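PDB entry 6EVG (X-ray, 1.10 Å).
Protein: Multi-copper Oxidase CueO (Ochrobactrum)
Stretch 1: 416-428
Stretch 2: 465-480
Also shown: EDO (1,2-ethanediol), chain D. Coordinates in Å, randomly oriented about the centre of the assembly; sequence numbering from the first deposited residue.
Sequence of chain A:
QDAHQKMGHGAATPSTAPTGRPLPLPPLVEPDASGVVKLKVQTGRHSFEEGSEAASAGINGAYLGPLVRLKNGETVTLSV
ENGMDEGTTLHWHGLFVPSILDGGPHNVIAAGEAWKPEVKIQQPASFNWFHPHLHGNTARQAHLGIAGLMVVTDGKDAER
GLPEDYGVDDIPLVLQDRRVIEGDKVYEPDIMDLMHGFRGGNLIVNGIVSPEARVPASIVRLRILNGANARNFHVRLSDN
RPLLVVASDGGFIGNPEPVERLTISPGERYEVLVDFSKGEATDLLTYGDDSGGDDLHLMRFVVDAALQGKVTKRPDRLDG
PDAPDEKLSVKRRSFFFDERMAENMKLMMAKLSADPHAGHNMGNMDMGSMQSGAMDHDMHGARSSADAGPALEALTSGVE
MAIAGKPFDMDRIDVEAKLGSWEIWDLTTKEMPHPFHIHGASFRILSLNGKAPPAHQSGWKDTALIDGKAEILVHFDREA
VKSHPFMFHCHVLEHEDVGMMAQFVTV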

# COMPACT_ATOMS: atom_id res chain seq x y z
N GLU A 416 -10.11 13.56 18.16
CA GLU A 416 -10.74 12.65 19.08
C GLU A 416 -12.01 12.12 18.45
O GLU A 416 -12.94 12.87 18.25
CB GLU A 416 -11.06 13.32 20.43
CG GLU A 416 -9.85 13.78 21.17
CD GLU A 416 -10.14 14.43 22.52
OE1 GLU A 416 -11.30 14.47 22.96
OE2 GLU A 416 -9.14 14.83 23.15
N ALA A 417 -12.01 10.84 18.09
CA ALA A 417 -13.16 10.20 17.38
C ALA A 417 -13.89 9.28 18.31
O ALA A 417 -13.25 8.50 19.05
CB ALA A 417 -12.70 9.44 16.16
N LYS A 418 -15.20 9.30 18.35
CA LYS A 418 -15.91 8.34 19.20
C LYS A 418 -15.71 6.91 18.70
O LYS A 418 -15.88 6.64 17.49
CB LYS A 418 -17.38 8.68 19.29
CG LYS A 418 -17.67 9.99 20.00
CD LYS A 418 -19.12 10.19 20.34
CE LYS A 418 -19.95 10.46 19.11
NZ LYS A 418 -21.17 11.27 19.42
N LEU A 419 -15.40 5.98 19.59
CA LEU A 419 -15.17 4.62 19.17
C LEU A 419 -16.40 4.01 18.54
O LEU A 419 -17.48 4.08 19.12
CB LEU A 419 -14.77 3.76 20.38
CG LEU A 419 -14.41 2.29 20.12
CD1 LEU A 419 -13.22 2.17 19.22
CD2 LEU A 419 -14.17 1.45 21.37
N GLY A 420 -16.23 3.42 17.36
CA GLY A 420 -17.32 2.81 16.61
C GLY A 420 -18.17 3.76 15.83
O GLY A 420 -19.13 3.28 15.16
N SER A 421 -17.87 5.06 15.88
CA SER A 421 -18.65 6.05 15.21
C SER A 421 -18.30 6.21 13.75
O SER A 421 -17.30 5.64 13.26
CB SER A 421 -18.56 7.38 15.92
OG SER A 421 -17.31 8.01 15.71
N TRP A 422 -19.15 6.92 13.02
CA TRP A 422 -18.96 7.26 11.62
C TRP A 422 -18.80 8.77 11.51
O TRP A 422 -19.55 9.53 12.15
CB TRP A 422 -20.23 6.86 10.84
CG TRP A 422 -20.53 5.41 10.85
CD1 TRP A 422 -21.25 4.74 11.76
CD2 TRP A 422 -20.16 4.45 9.81
NE1 TRP A 422 -21.39 3.42 11.41
CE2 TRP A 422 -20.72 3.22 10.22
CE3 TRP A 422 -19.47 4.53 8.63
CZ2 TRP A 422 -20.59 2.04 9.46
CZ3 TRP A 422 -19.40 3.38 7.85
CH2 TRP A 422 -19.94 2.16 8.28
N GLU A 423 -17.92 9.22 10.62
CA GLU A 423 -17.72 10.63 10.32
C GLU A 423 -17.56 10.80 8.81
O GLU A 423 -17.09 9.87 8.14
CB GLU A 423 -16.49 11.19 11.02
CG GLU A 423 -16.49 11.06 12.53
CD GLU A 423 -15.29 11.74 13.21
OE1 GLU A 423 -14.35 12.15 12.47
OE2 GLU A 423 -15.31 11.92 14.44
N ILE A 424 -17.90 11.96 8.29
CA ILE A 424 -17.57 12.33 6.90
C ILE A 424 -16.43 13.29 6.92
O ILE A 424 -16.49 14.29 7.64
CB ILE A 424 -18.81 12.92 6.17
CG1 ILE A 424 -19.88 11.83 6.10
CG2 ILE A 424 -18.40 13.47 4.85
CD1 ILE A 424 -21.25 12.26 5.66
N TRP A 425 -15.39 12.99 6.15
CA TRP A 425 -14.23 13.85 6.02
C TRP A 425 -14.16 14.42 4.60
O TRP A 425 -14.16 13.64 3.62
CB TRP A 425 -12.96 13.10 6.32
CG TRP A 425 -12.77 12.70 7.76
CD1 TRP A 425 -13.71 12.60 8.76
CD2 TRP A 425 -11.52 12.36 8.38
NE1 TRP A 425 -13.12 12.29 9.96
CE2 TRP A 425 -11.79 12.10 9.74
CE3 TRP A 425 -10.22 12.23 7.90
CZ2 TRP A 425 -10.78 11.78 10.66
CZ3 TRP A 425 -9.21 11.91 8.81
CH2 TRP A 425 -9.49 11.71 10.15
N ASP A 426 -14.08 15.73 4.49
CA ASP A 426 -13.74 16.49 3.28
C ASP A 426 -12.23 16.52 3.18
O ASP A 426 -11.56 16.93 4.13
CB ASP A 426 -14.33 17.97 3.39
CG ASP A 426 -15.83 18.04 3.21
OD1 ASP A 426 -16.39 17.51 2.24
OD2 ASP A 426 -16.54 18.65 4.04
N LEU A 427 -11.68 16.13 2.05
CA LEU A 427 -10.24 16.16 1.78
C LEU A 427 -9.95 16.99 0.56
O LEU A 427 -10.61 16.79 -0.47
CB LEU A 427 -9.74 14.71 1.57
CG LEU A 427 -9.94 13.77 2.74
CD1 LEU A 427 -9.48 12.35 2.38
CD2 LEU A 427 -9.24 14.23 4.02
N THR A 428 -8.99 17.91 0.65
CA THR A 428 -8.70 18.82 -0.46
C THR A 428 -7.21 18.87 -0.74
O THR A 428 -6.38 18.86 0.19
CB THR A 428 -9.22 20.24 -0.12
OG1 THR A 428 -8.80 20.66 1.12
CG2 THR A 428 -10.60 20.27 0.05
N LEU A 465 -6.30 8.08 -3.51
CA LEU A 465 -5.66 9.21 -4.15
C LEU A 465 -6.66 10.38 -4.22
O LEU A 465 -7.71 10.27 -4.84
CB LEU A 465 -5.16 8.85 -5.55
CG LEU A 465 -4.30 9.89 -6.24
CD1 LEU A 465 -3.04 10.30 -5.47
CD2 LEU A 465 -3.95 9.44 -7.66
N ILE A 466 -6.28 11.50 -3.60
CA ILE A 466 -7.08 12.74 -3.56
C ILE A 466 -6.50 13.65 -4.59
O ILE A 466 -5.32 13.96 -4.61
CB ILE A 466 -7.08 13.35 -2.17
CG1 ILE A 466 -7.29 12.32 -1.07
CG2 ILE A 466 -8.12 14.48 -2.11
CD1 ILE A 466 -8.50 11.47 -1.16
N ASP A 467 -7.35 14.18 -5.49
CA ASP A 467 -6.91 15.05 -6.58
C ASP A 467 -7.98 16.09 -6.80
O ASP A 467 -8.79 16.00 -7.72
CB ASP A 467 -6.67 14.24 -7.87
CG ASP A 467 -6.04 15.06 -9.01
OD1 ASP A 467 -5.61 16.20 -8.78
OD2 ASP A 467 -6.01 14.50 -10.14
N GLY A 468 -7.91 17.17 -6.03
CA GLY A 468 -8.89 18.25 -6.01
C GLY A 468 -9.66 18.14 -4.71
O GLY A 468 -9.21 18.61 -3.66
N LYS A 469 -10.80 17.46 -4.76
CA LYS A 469 -11.69 17.28 -3.68
C LYS A 469 -12.16 15.84 -3.58
O LYS A 469 -12.43 15.23 -4.60
CB LYS A 469 -12.91 18.21 -3.86
CG LYS A 469 -13.93 18.08 -2.76
CD LYS A 469 -13.39 18.73 -1.50
CE LYS A 469 -14.15 18.40 -0.24
NZ LYS A 469 -15.62 18.62 -0.38
N ALA A 470 -12.30 15.31 -2.36
CA ALA A 470 -12.97 14.07 -2.08
C ALA A 470 -13.78 14.16 -0.83
O ALA A 470 -13.44 14.95 0.08
CB ALA A 470 -12.00 12.92 -1.96
N GLU A 471 -14.80 13.33 -0.73
CA GLU A 471 -15.52 13.12 0.52
C GLU A 471 -15.51 11.65 0.86
O GLU A 471 -15.77 10.82 -0.02
CB GLU A 471 -17.02 13.54 0.43
CG GLU A 471 -17.27 14.98 0.07
CD GLU A 471 -18.71 15.29 -0.25
OE1 GLU A 471 -19.58 14.64 0.28
OE2 GLU A 471 -18.94 16.35 -0.88
N ILE A 472 -15.16 11.33 2.11
CA ILE A 472 -15.08 9.92 2.54
C ILE A 472 -15.90 9.73 3.80
O ILE A 472 -16.04 10.66 4.61
CB ILE A 472 -13.63 9.42 2.72
CG1 ILE A 472 -12.91 10.17 3.87
CG2 ILE A 472 -12.87 9.55 1.42
CD1 ILE A 472 -11.55 9.57 4.23
N LEU A 473 -16.44 8.53 3.96
CA LEU A 473 -17.24 8.10 5.10
C LEU A 473 -16.36 7.16 5.92
O LEU A 473 -16.06 6.05 5.46
CB LEU A 473 -18.55 7.47 4.66
CG LEU A 473 -19.43 6.91 5.77
CD1 LEU A 473 -19.94 8.04 6.71
CD2 LEU A 473 -20.60 6.14 5.19
N VAL A 474 -15.90 7.60 7.08
CA VAL A 474 -14.92 6.85 7.92
C VAL A 474 -15.64 6.16 9.06
O VAL A 474 -16.50 6.77 9.73
CB VAL A 474 -13.88 7.83 8.48
CG1 VAL A 474 -12.78 7.06 9.20
CG2 VAL A 474 -13.29 8.74 7.43
N HIS A 475 -15.25 4.91 9.31
CA HIS A 475 -15.74 4.11 10.40
C HIS A 475 -14.59 3.84 11.38
O HIS A 475 -13.60 3.21 11.00
CB HIS A 475 -16.35 2.81 9.91
CG HIS A 475 -17.10 2.05 10.94
ND1 HIS A 475 -17.19 0.69 10.92
CD2 HIS A 475 -17.81 2.46 12.01
CE1 HIS A 475 -17.94 0.29 11.93
NE2 HIS A 475 -18.36 1.36 12.60
N PHE A 476 -14.72 4.32 12.62
CA PHE A 476 -13.65 4.25 13.63
C PHE A 476 -13.82 3.01 14.47
O PHE A 476 -14.18 3.07 15.65
CB PHE A 476 -13.65 5.51 14.47
CG PHE A 476 -13.22 6.70 13.70
CD1 PHE A 476 -11.86 6.98 13.52
CD2 PHE A 476 -14.15 7.54 13.09
CE1 PHE A 476 -11.48 8.07 12.80
CE2 PHE A 476 -13.72 8.61 12.38
CZ PHE A 476 -12.41 8.89 12.20
N ASP A 477 -13.60 1.84 13.86
CA ASP A 477 -13.95 0.58 14.52
C ASP A 477 -12.88 -0.02 15.42
O ASP A 477 -13.14 -1.03 16.08
CB ASP A 477 -14.42 -0.47 13.50
CG ASP A 477 -13.32 -0.79 12.48
OD1 ASP A 477 -12.72 0.06 11.72
OD2 ASP A 477 -12.97 -1.99 12.41
N ARG A 478 -11.69 0.56 15.47
CA ARG A 478 -10.60 0.03 16.30
C ARG A 478 -10.14 1.06 17.35
O ARG A 478 -10.13 2.26 17.11
CB ARG A 478 -9.43 -0.36 15.42
CG ARG A 478 -9.70 -1.69 14.71
CD ARG A 478 -8.94 -1.72 13.45
NE ARG A 478 -9.71 -1.19 12.36
CZ ARG A 478 -9.33 -0.99 11.07
NH1 ARG A 478 -8.12 -1.11 10.58
NH2 ARG A 478 -10.29 -0.59 10.28
N GLU A 479 -9.77 0.54 18.51
CA GLU A 479 -9.42 1.41 19.64
C GLU A 479 -8.00 1.92 19.56
O GLU A 479 -7.04 1.14 19.32
CB GLU A 479 -9.60 0.68 20.94
CG GLU A 479 -9.32 1.56 22.16
CD GLU A 479 -9.91 0.95 23.40
OE1 GLU A 479 -9.36 -0.03 23.97
OE2 GLU A 479 -10.96 1.44 23.85
N ALA A 480 -7.86 3.24 19.80
CA ALA A 480 -6.56 3.88 19.91
C ALA A 480 -6.52 4.53 21.27
O ALA A 480 -7.27 5.42 21.57
CB ALA A 480 -6.29 4.93 18.86
C1 EDO D . -9.13 6.05 -5.46
O1 EDO D . -7.93 6.04 -4.68
C2 EDO D . -9.64 7.47 -5.57
O2 EDO D . -8.77 8.32 -6.32

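The two stretches pair as antiparallel strands, 422-428 against 469-475. The strongest side-chain link is a salt bridge across the strands. K469 NZ donates to D426 OD1 at 2.9 Å. The lysine sits diagonally from the aspartate, and its long chain lets the ammonium group reach back to it. E471 lies directly opposite D426, and its carboxylate stays farther off, with E471 OE2 4.2 Å from D426 OD1.

The backbone supplies most of the polar contacts. E423 and V474 exchange two hydrogen bonds: E423 N to V474 O at 3.0 Å and V474 N to E423 O at 2.8 Å. W425 pairs with I472, and L427 with A470, in the same way. F476 extends the ladder. Its N donates to S421 O at 3.0 Å, and its O accepts from G420 N at 2.7 Å. G420 lies in the type II turn K418 to S421, where its positive phi favours glycine. S421 OG bonds to K418 O at 2.7 Å within that turn.

Side chains alternate between the two faces of the sheet. W422, I424, D426 and T428 share one face with H475, L473, E471 and K469. There the six-membered ring of W422 makes an offset stack on the H475 ring, with centroids 4.0 Å apart and planes at 12°. I424 CG1 meets L473 CD1 at 3.8 Å.

E423, W425, L427, A470, I472 and V474 line the other face, which is buried. V474 CG2 lies over the five-membered ring of W425. L427 CD1 packs on I472 CD1 at 3.9 Å and on I466 CD1 at 3.8 Å. Buried E423 is not left unpaired: W425 NE1 donates to E423 OE1 at 2.8 Å. F476 is also buried, with A417 CB over its ring face and W425 CZ2 at its edge, 3.7 Å from F476 CZ.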